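Methylmalonyl-CoA carboxyltransferase 12S subunit (Propionibacterium freudenreichii, PDB 1ON3) transfers the carboxyl group of methylmalonyl-CoA to the biotin of the 1.3S subunit, as the homohexameric core of transcarboxylase. Local coordinates at residues V85-G90 with H98-D103; L252-Q257 with T318-V323; E277-V282 with I490-T495. All blocks are in the same frame, centred on the assembly; numbering follows the deposited sequence.

The chain is a duplicated carboxyltransferase of the ClpP/crotonase clan, and the three contacts sample both halves. Interaction 1 pairs the two strands of a hairpin in the N-terminal mixed sheet. Interaction 2 sets the end of helix 241-253 against strand 316-323, which holds the same place in the C-terminal sheet as strand 85-92 does in the N-terminal one, tying the halves together. Interaction 3 fastens residues 277-282 to the turn leading into helix 495-505. The centre of interaction 2 is about 24 Å from each of the other two, whose centres lie about 47 Å apart on opposite sides of the chain's centre. The Gln102 side chain of interaction 1 is about 10 Å from bound methylmalonyl-CoA.

Interaction 1: residues V85-G90 with H98-D103; sequences VVTGRG and HAASQD
Val86 O accepts the backbone N-H of Ser101 at 2.8 Å, while the return bond from Val86 N to Ser101 O is much straighter, with 171° at the hydrogen. Two residues along, Gly88 and Ala99 form the next hydrogen-bonded pair, Gly88 N reaching Ala99 O at 3.1 Å. Between and beyond them Val85, Thr87 and Arg89 face Gln102, Ala100 and His98 as non-hydrogen-bonded pairs, and CA-H...O contacts fill in along the seam. This is a regular antiparallel hairpin.

The side chains alternate between two faces. On that of Thr87, the methyl CG2 of Thr87 lies 3.9 Å from Ala100 CB; Val85 CG2 reaches the same CB from the same strand, and the small alanine leaves room for both branched side chains. At the other end, Arg89 uses its aliphatic part: CG, anti to the backbone N (chi1 -169°), is brought over one face of the His98 imidazole, 3.9 Å from the centroid and offset toward the rim. This is a CH-pi contact; the guanidinium plane is turned 84° from the ring and does not stack on it. His98 ND1 is hydrogen-bonded to Thr131 OG1.

Helix 113-129 packs on the face of Val85, Thr87 and His98, and helix 46-53 on that of Val86, Ala99 and Ser101, whose hydroxyl bonds Ala46 O. Strand 85-92 also pairs with strand 60-62, and strand 95-102 with the parallel strand 133-139, where Gln102 OE1 accepts from Asp138 N.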
ATOM      1  N   VAL E  85      19.103  -6.122  36.293  1.00 13.92           N
ATOM      2  CA  VAL E  85      18.832  -4.994  35.397  1.00 11.13           C
ATOM      3  C   VAL E  85      17.537  -4.285  35.797  1.00 14.35           C
ATOM      4  O   VAL E  85      16.544  -4.925  36.157  1.00 14.95           O
ATOM      5  CB  VAL E  85      18.749  -5.435  33.909  1.00 12.22           C
ATOM      6  CG1 VAL E  85      17.411  -6.135  33.630  1.00  8.71           C
ATOM      7  CG2 VAL E  85      18.920  -4.205  32.987  1.00  8.29           C
ATOM      8  N   VAL E  86      17.566  -2.957  35.775  1.00 12.73           N
ATOM      9  CA  VAL E  86      16.395  -2.154  36.132  1.00 13.45           C
ATOM     10  C   VAL E  86      15.852  -1.619  34.819  1.00 14.13           C
ATOM     11  O   VAL E  86      16.559  -0.917  34.100  1.00 12.23           O
ATOM     12  CB  VAL E  86      16.780  -0.985  37.065  1.00 11.84           C
ATOM     13  CG1 VAL E  86      15.519  -0.238  37.514  1.00 11.34           C
ATOM     14  CG2 VAL E  86      17.533  -1.523  38.281  1.00 13.61           C
ATOM     15  N   THR E  87      14.604  -1.964  34.516  1.00 13.41           N
ATOM     16  CA  THR E  87      13.970  -1.585  33.262  1.00 10.17           C
ATOM     17  C   THR E  87      12.620  -0.897  33.438  1.00 17.22           C
ATOM     18  O   THR E  87      11.853  -1.203  34.357  1.00 14.31           O
ATOM     19  CB  THR E  87      13.741  -2.823  32.391  1.00 15.08           C
ATOM     20  OG1 THR E  87      12.893  -3.735  33.096  1.00 12.13           O
ATOM     21  CG2 THR E  87      15.070  -3.529  32.072  1.00 10.69           C
ATOM     22  N   GLY E  88      12.316   0.028  32.535  1.00 15.26           N
ATOM     23  CA  GLY E  88      11.043   0.709  32.639  1.00 17.06           C
ATOM     24  C   GLY E  88      10.861   1.841  31.660  1.00 16.71           C
ATOM     25  O   GLY E  88      11.609   1.974  30.687  1.00 14.24           O
ATOM     26  N   ARG E  89       9.853   2.660  31.947  1.00 16.80           N
ATOM     27  CA  ARG E  89       9.479   3.802  31.123  1.00 16.54           C
ATOM     28  C   ARG E  89       9.558   5.080  31.960  1.00 15.06           C
ATOM     29  O   ARG E  89       9.269   5.073  33.154  1.00 16.95           O
ATOM     30  CB  ARG E  89       8.052   3.575  30.600  1.00 14.73           C
ATOM     31  CG  ARG E  89       7.549   4.522  29.494  1.00 22.56           C
ATOM     32  CD  ARG E  89       6.970   5.834  30.023  1.00 23.27           C
ATOM     33  NE  ARG E  89       6.121   6.496  29.027  1.00 22.19           N
ATOM     34  CZ  ARG E  89       5.468   7.639  29.238  1.00 27.74           C
ATOM     35  NH1 ARG E  89       5.564   8.252  30.413  1.00 20.52           N
ATOM     36  NH2 ARG E  89       4.718   8.174  28.274  1.00 22.66           N
ATOM     37  N   GLY E  90       9.987   6.172  31.338  1.00 14.04           N
ATOM     38  CA  GLY E  90      10.067   7.438  32.044  1.00 14.69           C
ATOM     39  C   GLY E  90       9.996   8.549  31.021  1.00 10.24           C
ATOM     40  O   GLY E  90       9.617   8.296  29.879  1.00 13.33           O
ATOM     41  N   HIS E  98      12.084   4.737  27.056  1.00  9.76           N
ATOM     42  CA  HIS E  98      12.193   3.439  27.716  1.00  9.56           C
ATOM     43  C   HIS E  98      13.684   3.276  28.001  1.00 13.74           C
ATOM     44  O   HIS E  98      14.522   3.713  27.207  1.00 10.98           O
ATOM     45  CB  HIS E  98      11.678   2.310  26.823  1.00 12.65           C
ATOM     46  CG  HIS E  98      10.186   2.273  26.728  1.00 16.11           C
ATOM     47  ND1 HIS E  98       9.468   3.126  25.913  1.00 15.03           N
ATOM     48  CD2 HIS E  98       9.273   1.543  27.411  1.00 14.32           C
ATOM     49  CE1 HIS E  98       8.174   2.920  26.102  1.00 18.55           C
ATOM     50  NE2 HIS E  98       8.030   1.967  27.009  1.00 13.51           N
ATOM     51  N   ALA E  99      14.024   2.650  29.122  1.00 12.06           N
ATOM     52  CA  ALA E  99      15.434   2.520  29.492  1.00  8.10           C
ATOM     53  C   ALA E  99      15.741   1.264  30.290  1.00 12.81           C
ATOM     54  O   ALA E  99      14.846   0.664  30.893  1.00 13.15           O
ATOM     55  CB  ALA E  99      15.853   3.747  30.302  1.00 10.98           C
ATOM     56  N   ALA E 100      17.013   0.873  30.272  1.00 11.11           N
ATOM     57  CA  ALA E 100      17.490  -0.289  31.015  1.00 11.08           C
ATOM     58  C   ALA E 100      18.778   0.143  31.705  1.00 14.99           C
ATOM     59  O   ALA E 100      19.534   0.967  31.180  1.00 12.29           O
ATOM     60  CB  ALA E 100      17.759  -1.451  30.079  1.00  8.26           C
ATOM     61  N   SER E 101      19.041  -0.408  32.882  1.00 10.38           N
ATOM     62  CA  SER E 101      20.242  -0.013  33.607  1.00 10.17           C
ATOM     63  C   SER E 101      20.767  -1.235  34.345  1.00 10.08           C
ATOM     64  O   SER E 101      20.109  -1.741  35.252  1.00 14.39           O
ATOM     65  CB  SER E 101      19.889   1.120  34.579  1.00 10.58           C
ATOM     66  OG  SER E 101      21.033   1.702  35.175  1.00 12.26           O
ATOM     67  N   GLN E 102      21.933  -1.721  33.934  1.00 12.87           N
ATOM     68  CA  GLN E 102      22.528  -2.902  34.557  1.00 14.91           C
ATOM     69  C   GLN E 102      23.062  -2.598  35.941  1.00 17.04           C
ATOM     70  O   GLN E 102      23.640  -1.531  36.186  1.00 15.20           O
ATOM     71  CB  GLN E 102      23.651  -3.472  33.679  1.00 11.68           C
ATOM     72  CG  GLN E 102      23.133  -4.206  32.453  1.00 18.62           C
ATOM     73  CD  GLN E 102      24.239  -4.803  31.602  1.00 20.95           C
ATOM     74  OE1 GLN E 102      25.207  -4.123  31.273  1.00 13.78           O
ATOM     75  NE2 GLN E 102      24.088  -6.071  31.224  1.00 14.70           N
ATOM     76  N   ASP E 103      22.873  -3.563  36.839  1.00 16.74           N
ATOM     77  CA  ASP E 103      23.296  -3.428  38.220  1.00 14.49           C
ATOM     78  C   ASP E 103      24.510  -4.318  38.472  1.00 17.37           C
ATOM     79  O   ASP E 103      24.381  -5.525  38.714  1.00 14.53           O
ATOM     80  CB  ASP E 103      22.148  -3.829  39.150  1.00 13.90           C
ATOM     81  CG  ASP E 103      22.455  -3.550  40.603  1.00 17.72           C
ATOM     82  OD1 ASP E 103      23.603  -3.179  40.909  1.00 18.39           O
ATOM     83  OD2 ASP E 103      21.544  -3.705  41.440  1.00 17.74           O
TER

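Interaction 2: residues L252-Q257 with T318-V323; sequences LSFLPQ and TAFARV
Phe254 lies with its ring between two residues of strand 316-323. Over one face sits Phe320 CB, 3.7 Å from the ring centroid and almost on the normal; across the opposite face the guanidinium of Arg322 lies flat, its plane within 12° of the ring's. With Arg322 CZ 4.0 Å from the centroid this is a cation-pi stack, displaced toward the CD2-CE2 side. The Arg322 chain runs extended as far as NE, and chi4 of 98° sets CZ over the ring. Phe320's ring is nearly parallel to Phe254's but slid aside, so the two barely overlap, and Phe320 CZ meets Leu255 CD2 at 4.2 Å.

The contact joins the end of helix 241-253, in the N-terminal half of the duplicated crotonase-like fold, to an antiparallel strand of the C-terminal sheet.

Arginine suits this place because its head can stack and donate at once. Arg322 NH2 bonds Ser253 OG at 3.1 Å, close to the guanidinium plane, and weakly also Ser253 O. A water donates to the same hydroxyl and accepts from Arg322 NH1. Ser253 OG also bonds Lys250 O. Leu306 touches Phe254, and Phe356 of helix 344-359 packs against both Leu255 and Phe320.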
ATOM      1  N   LEU E 252      20.069  13.398  22.936  1.00 11.94           N
ATOM      2  CA  LEU E 252      18.655  13.115  22.707  1.00 14.36           C
ATOM      3  C   LEU E 252      17.878  14.340  22.226  1.00  9.86           C
ATOM      4  O   LEU E 252      16.960  14.207  21.410  1.00 12.73           O
ATOM      5  CB  LEU E 252      18.001  12.564  23.976  1.00 12.48           C
ATOM      6  CG  LEU E 252      16.536  12.124  23.875  1.00 13.95           C
ATOM      7  CD1 LEU E 252      16.374  10.975  22.890  1.00 12.61           C
ATOM      8  CD2 LEU E 252      16.063  11.693  25.262  1.00 16.33           C
ATOM      9  N   SER E 253      18.250  15.526  22.707  1.00  8.59           N
ATOM     10  CA  SER E 253      17.547  16.757  22.332  1.00 11.13           C
ATOM     11  C   SER E 253      17.546  17.053  20.834  1.00 15.72           C
ATOM     12  O   SER E 253      16.681  17.786  20.361  1.00 15.50           O
ATOM     13  CB  SER E 253      18.116  17.968  23.097  1.00 12.45           C
ATOM     14  OG  SER E 253      19.381  18.389  22.599  1.00 13.90           O
ATOM     15  N   PHE E 254      18.503  16.492  20.085  1.00 12.32           N
ATOM     16  CA  PHE E 254      18.564  16.711  18.637  1.00 15.01           C
ATOM     17  C   PHE E 254      17.748  15.676  17.871  1.00 16.05           C
ATOM     18  O   PHE E 254      17.527  15.811  16.660  1.00 13.43           O
ATOM     19  CB  PHE E 254      20.012  16.610  18.111  1.00 15.47           C
ATOM     20  CG  PHE E 254      20.908  17.740  18.540  1.00 12.55           C
ATOM     21  CD1 PHE E 254      21.756  17.595  19.640  1.00 11.30           C
ATOM     22  CD2 PHE E 254      20.898  18.949  17.849  1.00 12.06           C
ATOM     23  CE1 PHE E 254      22.579  18.644  20.053  1.00 16.27           C
ATOM     24  CE2 PHE E 254      21.710  20.001  18.240  1.00 10.51           C
ATOM     25  CZ  PHE E 254      22.562  19.849  19.358  1.00 12.88           C
ATOM     26  N   LEU E 255      17.286  14.649  18.576  1.00 14.03           N
ATOM     27  CA  LEU E 255      16.579  13.555  17.923  1.00 12.45           C
ATOM     28  C   LEU E 255      15.072  13.467  18.069  1.00  9.70           C
ATOM     29  O   LEU E 255      14.497  13.858  19.081  1.00 12.56           O
ATOM     30  CB  LEU E 255      17.166  12.207  18.395  1.00  8.97           C
ATOM     31  CG  LEU E 255      18.695  12.142  18.532  1.00 12.00           C
ATOM     32  CD1 LEU E 255      19.129  10.779  19.114  1.00 10.55           C
ATOM     33  CD2 LEU E 255      19.326  12.367  17.164  1.00  8.89           C
ATOM     34  N   PRO E 256      14.414  12.934  17.041  1.00  9.95           N
ATOM     35  CA  PRO E 256      12.960  12.768  17.068  1.00 12.23           C
ATOM     36  C   PRO E 256      12.679  11.544  17.955  1.00 12.36           C
ATOM     37  O   PRO E 256      13.609  10.816  18.329  1.00 12.57           O
ATOM     38  CB  PRO E 256      12.630  12.488  15.614  1.00 12.75           C
ATOM     39  CG  PRO E 256      13.857  11.705  15.153  1.00 10.19           C
ATOM     40  CD  PRO E 256      14.976  12.511  15.742  1.00 11.74           C
ATOM     41  N   GLN E 257      11.414  11.333  18.308  1.00 10.26           N
ATOM     42  CA  GLN E 257      11.032  10.180  19.111  1.00 11.31           C
ATOM     43  C   GLN E 257      11.209   8.886  18.325  1.00 12.40           C
ATOM     44  O   GLN E 257      11.611   7.857  18.882  1.00 10.07           O
ATOM     45  CB  GLN E 257       9.569  10.290  19.519  1.00 13.80           C
ATOM     46  CG  GLN E 257       9.299  11.317  20.587  1.00 14.94           C
ATOM     47  CD  GLN E 257       9.952  10.939  21.901  1.00 13.13           C
ATOM     48  OE1 GLN E 257      11.083  11.333  22.181  1.00 12.15           O
ATOM     49  NE2 GLN E 257       9.245  10.151  22.707  1.00 15.74           N
ATOM     50  N   THR E 318      32.001  15.792  12.334  1.00 10.88           N
ATOM     51  CA  THR E 318      30.584  15.414  12.216  1.00  7.43           C
ATOM     52  C   THR E 318      29.984  15.962  13.504  1.00 12.71           C
ATOM     53  O   THR E 318      30.463  15.648  14.603  1.00 10.45           O
ATOM     54  CB  THR E 318      30.357  13.877  12.164  1.00 12.16           C
ATOM     55  OG1 THR E 318      31.088  13.234  13.224  1.00 12.57           O
ATOM     56  CG2 THR E 318      30.775  13.320  10.802  1.00  8.35           C
ATOM     57  N   ALA E 319      28.954  16.794  13.381  1.00 10.98           N
ATOM     58  CA  ALA E 319      28.349  17.385  14.566  1.00 12.34           C
ATOM     59  C   ALA E 319      26.871  17.708  14.405  1.00 11.13           C
ATOM     60  O   ALA E 319      26.409  18.046  13.321  1.00 14.35           O
ATOM     61  CB  ALA E 319      29.105  18.667  14.942  1.00  9.58           C
ATOM     62  N   PHE E 320      26.134  17.602  15.500  1.00 11.66           N
ATOM     63  CA  PHE E 320      24.726  17.957  15.483  1.00 10.10           C
ATOM     64  C   PHE E 320      24.648  19.439  15.862  1.00  9.92           C
ATOM     65  O   PHE E 320      25.402  19.914  16.718  1.00 10.04           O
ATOM     66  CB  PHE E 320      23.938  17.150  16.518  1.00  9.58           C
ATOM     67  CG  PHE E 320      23.648  15.740  16.105  1.00 10.17           C
ATOM     68  CD1 PHE E 320      24.103  14.670  16.869  1.00  9.42           C
ATOM     69  CD2 PHE E 320      22.885  15.474  14.973  1.00  9.59           C
ATOM     70  CE1 PHE E 320      23.790  13.346  16.508  1.00  7.24           C
ATOM     71  CE2 PHE E 320      22.571  14.168  14.605  1.00 14.20           C
ATOM     72  CZ  PHE E 320      23.020  13.102  15.370  1.00  7.61           C
ATOM     73  N   ALA E 321      23.733  20.163  15.231  1.00 10.75           N
ATOM     74  CA  ALA E 321      23.554  21.569  15.537  1.00 10.23           C
ATOM     75  C   ALA E 321      22.153  21.938  15.137  1.00 14.06           C
ATOM     76  O   ALA E 321      21.351  21.076  14.768  1.00 12.27           O
ATOM     77  CB  ALA E 321      24.548  22.408  14.762  1.00 14.32           C
ATOM     78  N   ARG E 322      21.852  23.228  15.195  1.00 13.40           N
ATOM     79  CA  ARG E 322      20.537  23.679  14.804  1.00 11.71           C
ATOM     80  C   ARG E 322      20.596  24.953  13.985  1.00 11.21           C
ATOM     81  O   ARG E 322      21.484  25.798  14.171  1.00 15.63           O
ATOM     82  CB  ARG E 322      19.664  23.906  16.040  1.00 11.26           C
ATOM     83  CG  ARG E 322      19.176  22.615  16.703  1.00 10.39           C
ATOM     84  CD  ARG E 322      18.334  22.914  17.923  1.00 13.29           C
ATOM     85  NE  ARG E 322      18.021  21.696  18.664  1.00 14.32           N
ATOM     86  CZ  ARG E 322      18.670  21.276  19.744  1.00 10.40           C
ATOM     87  NH1 ARG E 322      19.687  21.972  20.235  1.00 12.30           N
ATOM     88  NH2 ARG E 322      18.294  20.148  20.332  1.00 12.37           N
ATOM     89  N   VAL E 323      19.669  25.064  13.044  1.00 15.50           N
ATOM     90  CA  VAL E 323      19.562  26.269  12.240  1.00 17.82           C
ATOM     91  C   VAL E 323      18.098  26.660  12.369  1.00 15.08           C
ATOM     92  O   VAL E 323      17.213  25.899  11.988  1.00 19.22           O
ATOM     93  CB  VAL E 323      19.930  26.028  10.759  1.00 18.84           C
ATOM     94  CG1 VAL E 323      19.734  27.331   9.970  1.00 17.52           C
ATOM     95  CG2 VAL E 323      21.400  25.583  10.653  1.00 12.79           C
TER
HETATM   96  O   HOH W   1      20.381  21.012  22.894  1.00 17.57           O

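Interaction 3: residues E277-V282 with I490-T495; sequences ELRDIV and IDPADT
Arg279 meets Asp491 side-on: Arg279 NE donates to Asp491 OD2 at 2.9 Å and NH2 to OD1 at 2.7 Å, one nitrogen for each carboxylate oxygen. The two flat groups are nearly coplanar, 26° apart, and both oxygens are approached on their syn side. The arginine chain, extended from CG to NE, is long enough to span the gap, while the Asp491 CG lies anti to its backbone N (chi1 172°), which directs CG from the turn toward the arginine head.

Asp491 OD2 also accepts the backbone N-H of Ala493 at 2.9 Å, from well above the carboxylate plane. This Asx turn holds the acid to its own backbone and thus helps fix its rotation for the salt bridge.

The rest of the contact is van der Waals packing beside the charged pair. Arg279 CG approaches Pro492 CB at 4.1 Å, the two side chains crossing at about a right angle, and Ala493 CB lies 3.8 Å from Arg279 NE; small or rigid residues suit this close approach of backbones. Leu278 points toward the turn and brings CD1 to 3.5 Å from Pro492 O. That same oxygen accepts both N and OG1 of Thr495 from one face of its plane.

Residues 492-494 form a 3-10 turn between strand 488-489 and helix 495-505. Trp431 packs on Pro492, helix 293-299 backs Leu278, and Met12 of a neighbouring subunit touches Arg279 and Pro492.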
ATOM      1  N   GLU E 277      32.797  38.275   9.494  1.00 23.82           N
ATOM      2  CA  GLU E 277      33.944  37.566  10.042  1.00 23.34           C
ATOM      3  C   GLU E 277      34.165  36.261   9.296  1.00 20.87           C
ATOM      4  O   GLU E 277      35.282  35.761   9.241  1.00 19.80           O
ATOM      5  CB  GLU E 277      33.756  37.270  11.532  1.00 29.81           C
ATOM      6  CG  GLU E 277      33.628  38.506  12.404  1.00 37.89           C
ATOM      7  CD  GLU E 277      33.559  38.166  13.884  1.00 45.58           C
ATOM      8  OE1 GLU E 277      34.609  37.825  14.469  1.00 49.03           O
ATOM      9  OE2 GLU E 277      32.449  38.229  14.458  1.00 47.40           O
ATOM     10  N   LEU E 278      33.099  35.722   8.710  1.00 21.17           N
ATOM     11  CA  LEU E 278      33.190  34.472   7.954  1.00 20.54           C
ATOM     12  C   LEU E 278      34.089  34.610   6.721  1.00 24.83           C
ATOM     13  O   LEU E 278      34.626  33.618   6.215  1.00 17.88           O
ATOM     14  CB  LEU E 278      31.800  34.023   7.519  1.00 17.95           C
ATOM     15  CG  LEU E 278      30.965  33.287   8.568  1.00 23.78           C
ATOM     16  CD1 LEU E 278      29.485  33.278   8.163  1.00 18.29           C
ATOM     17  CD2 LEU E 278      31.522  31.857   8.727  1.00 20.57           C
ATOM     18  N   ARG E 279      34.249  35.837   6.230  1.00 19.36           N
ATOM     19  CA  ARG E 279      35.099  36.061   5.065  1.00 22.31           C
ATOM     20  C   ARG E 279      36.563  35.866   5.403  1.00 17.92           C
ATOM     21  O   ARG E 279      37.386  35.667   4.512  1.00 23.89           O
ATOM     22  CB  ARG E 279      34.946  37.487   4.547  1.00 19.91           C
ATOM     23  CG  ARG E 279      33.585  37.841   4.014  1.00 24.17           C
ATOM     24  CD  ARG E 279      33.540  39.328   3.719  1.00 22.09           C
ATOM     25  NE  ARG E 279      32.212  39.749   3.288  1.00 21.48           N
ATOM     26  CZ  ARG E 279      31.782  41.005   3.330  1.00 21.55           C
ATOM     27  NH1 ARG E 279      32.580  41.962   3.784  1.00 25.70           N
ATOM     28  NH2 ARG E 279      30.551  41.302   2.934  1.00 22.55           N
ATOM     29  N   ASP E 280      36.898  35.916   6.687  1.00 24.13           N
ATOM     30  CA  ASP E 280      38.307  35.815   7.062  1.00 26.75           C
ATOM     31  C   ASP E 280      38.793  34.520   7.684  1.00 26.49           C
ATOM     32  O   ASP E 280      39.992  34.352   7.907  1.00 30.74           O
ATOM     33  CB  ASP E 280      38.651  36.982   7.988  1.00 31.36           C
ATOM     34  CG  ASP E 280      38.177  38.314   7.437  1.00 33.25           C
ATOM     35  OD1 ASP E 280      38.487  38.606   6.266  1.00 34.22           O
ATOM     36  OD2 ASP E 280      37.494  39.060   8.169  1.00 36.87           O
ATOM     37  N   ILE E 281      37.883  33.597   7.954  1.00 22.70           N
ATOM     38  CA  ILE E 281      38.269  32.346   8.584  1.00 22.17           C
ATOM     39  C   ILE E 281      39.072  31.436   7.669  1.00 21.75           C
ATOM     40  O   ILE E 281      40.076  30.863   8.090  1.00 22.56           O
ATOM     41  CB  ILE E 281      37.032  31.585   9.088  1.00 21.76           C
ATOM     42  CG1 ILE E 281      36.274  32.451  10.095  1.00 26.94           C
ATOM     43  CG2 ILE E 281      37.458  30.273   9.723  1.00 21.72           C
ATOM     44  CD1 ILE E 281      34.907  31.902  10.496  1.00 26.35           C
ATOM     45  N   VAL E 282      38.624  31.312   6.421  1.00 17.94           N
ATOM     46  CA  VAL E 282      39.282  30.476   5.430  1.00 17.18           C
ATOM     47  C   VAL E 282      40.305  31.296   4.639  1.00 21.62           C
ATOM     48  O   VAL E 282      39.941  32.172   3.857  1.00 19.06           O
ATOM     49  CB  VAL E 282      38.245  29.877   4.441  1.00 17.52           C
ATOM     50  CG1 VAL E 282      38.916  28.872   3.515  1.00 20.44           C
ATOM     51  CG2 VAL E 282      37.110  29.231   5.212  1.00 20.85           C
ATOM     52  N   ILE E 490      28.435  32.745  -3.550  1.00 18.32           N
ATOM     53  CA  ILE E 490      28.005  33.634  -2.480  1.00 15.97           C
ATOM     54  C   ILE E 490      29.078  34.350  -1.687  1.00 12.63           C
ATOM     55  O   ILE E 490      30.224  33.929  -1.636  1.00 19.98           O
ATOM     56  CB  ILE E 490      27.143  32.861  -1.438  1.00 17.42           C
ATOM     57  CG1 ILE E 490      27.996  31.795  -0.726  1.00 16.27           C
ATOM     58  CG2 ILE E 490      25.955  32.197  -2.124  1.00 21.28           C
ATOM     59  CD1 ILE E 490      27.278  31.084   0.429  1.00 17.13           C
ATOM     60  N   ASP E 491      28.666  35.443  -1.054  1.00 16.82           N
ATOM     61  CA  ASP E 491      29.524  36.213  -0.175  1.00 18.99           C
ATOM     62  C   ASP E 491      29.548  35.305   1.065  1.00 17.57           C
ATOM     63  O   ASP E 491      28.487  34.937   1.596  1.00 17.61           O
ATOM     64  CB  ASP E 491      28.846  37.558   0.129  1.00 16.59           C
ATOM     65  CG  ASP E 491      29.559  38.372   1.198  1.00 18.85           C
ATOM     66  OD1 ASP E 491      29.167  39.546   1.370  1.00 17.81           O
ATOM     67  OD2 ASP E 491      30.480  37.863   1.875  1.00 16.78           O
ATOM     68  N   PRO E 492      30.746  34.910   1.522  1.00 15.58           N
ATOM     69  CA  PRO E 492      30.849  34.041   2.703  1.00 15.24           C
ATOM     70  C   PRO E 492      30.011  34.553   3.866  1.00 17.91           C
ATOM     71  O   PRO E 492      29.491  33.771   4.673  1.00 16.49           O
ATOM     72  CB  PRO E 492      32.343  34.057   3.017  1.00 13.99           C
ATOM     73  CG  PRO E 492      32.968  34.224   1.654  1.00 12.67           C
ATOM     74  CD  PRO E 492      32.079  35.246   0.989  1.00 16.59           C
ATOM     75  N   ALA E 493      29.869  35.872   3.945  1.00 17.23           N
ATOM     76  CA  ALA E 493      29.107  36.490   5.026  1.00 18.67           C
ATOM     77  C   ALA E 493      27.636  36.082   5.069  1.00 16.31           C
ATOM     78  O   ALA E 493      27.008  36.182   6.119  1.00 19.56           O
ATOM     79  CB  ALA E 493      29.219  38.029   4.937  1.00 16.38           C
ATOM     80  N   ASP E 494      27.087  35.640   3.936  1.00 15.51           N
ATOM     81  CA  ASP E 494      25.679  35.240   3.861  1.00 14.87           C
ATOM     82  C   ASP E 494      25.443  33.731   4.021  1.00 17.21           C
ATOM     83  O   ASP E 494      24.326  33.262   3.835  1.00 17.23           O
ATOM     84  CB  ASP E 494      25.060  35.663   2.518  1.00 17.34           C
ATOM     85  CG  ASP E 494      25.187  37.165   2.240  1.00 18.08           C
ATOM     86  OD1 ASP E 494      25.033  37.966   3.177  1.00 22.99           O
ATOM     87  OD2 ASP E 494      25.415  37.537   1.072  1.00 19.11           O
ATOM     88  N   THR E 495      26.489  32.980   4.353  1.00 15.45           N
ATOM     89  CA  THR E 495      26.360  31.528   4.488  1.00 14.95           C
ATOM     90  C   THR E 495      25.179  31.057   5.344  1.00 14.89           C
ATOM     91  O   THR E 495      24.371  30.237   4.894  1.00 15.30           O
ATOM     92  CB  THR E 495      27.663  30.926   5.023  1.00 15.23           C
ATOM     93  OG1 THR E 495      28.733  31.278   4.136  1.00 13.92           O
ATOM     94  CG2 THR E 495      27.569  29.386   5.088  1.00 15.60           C
TER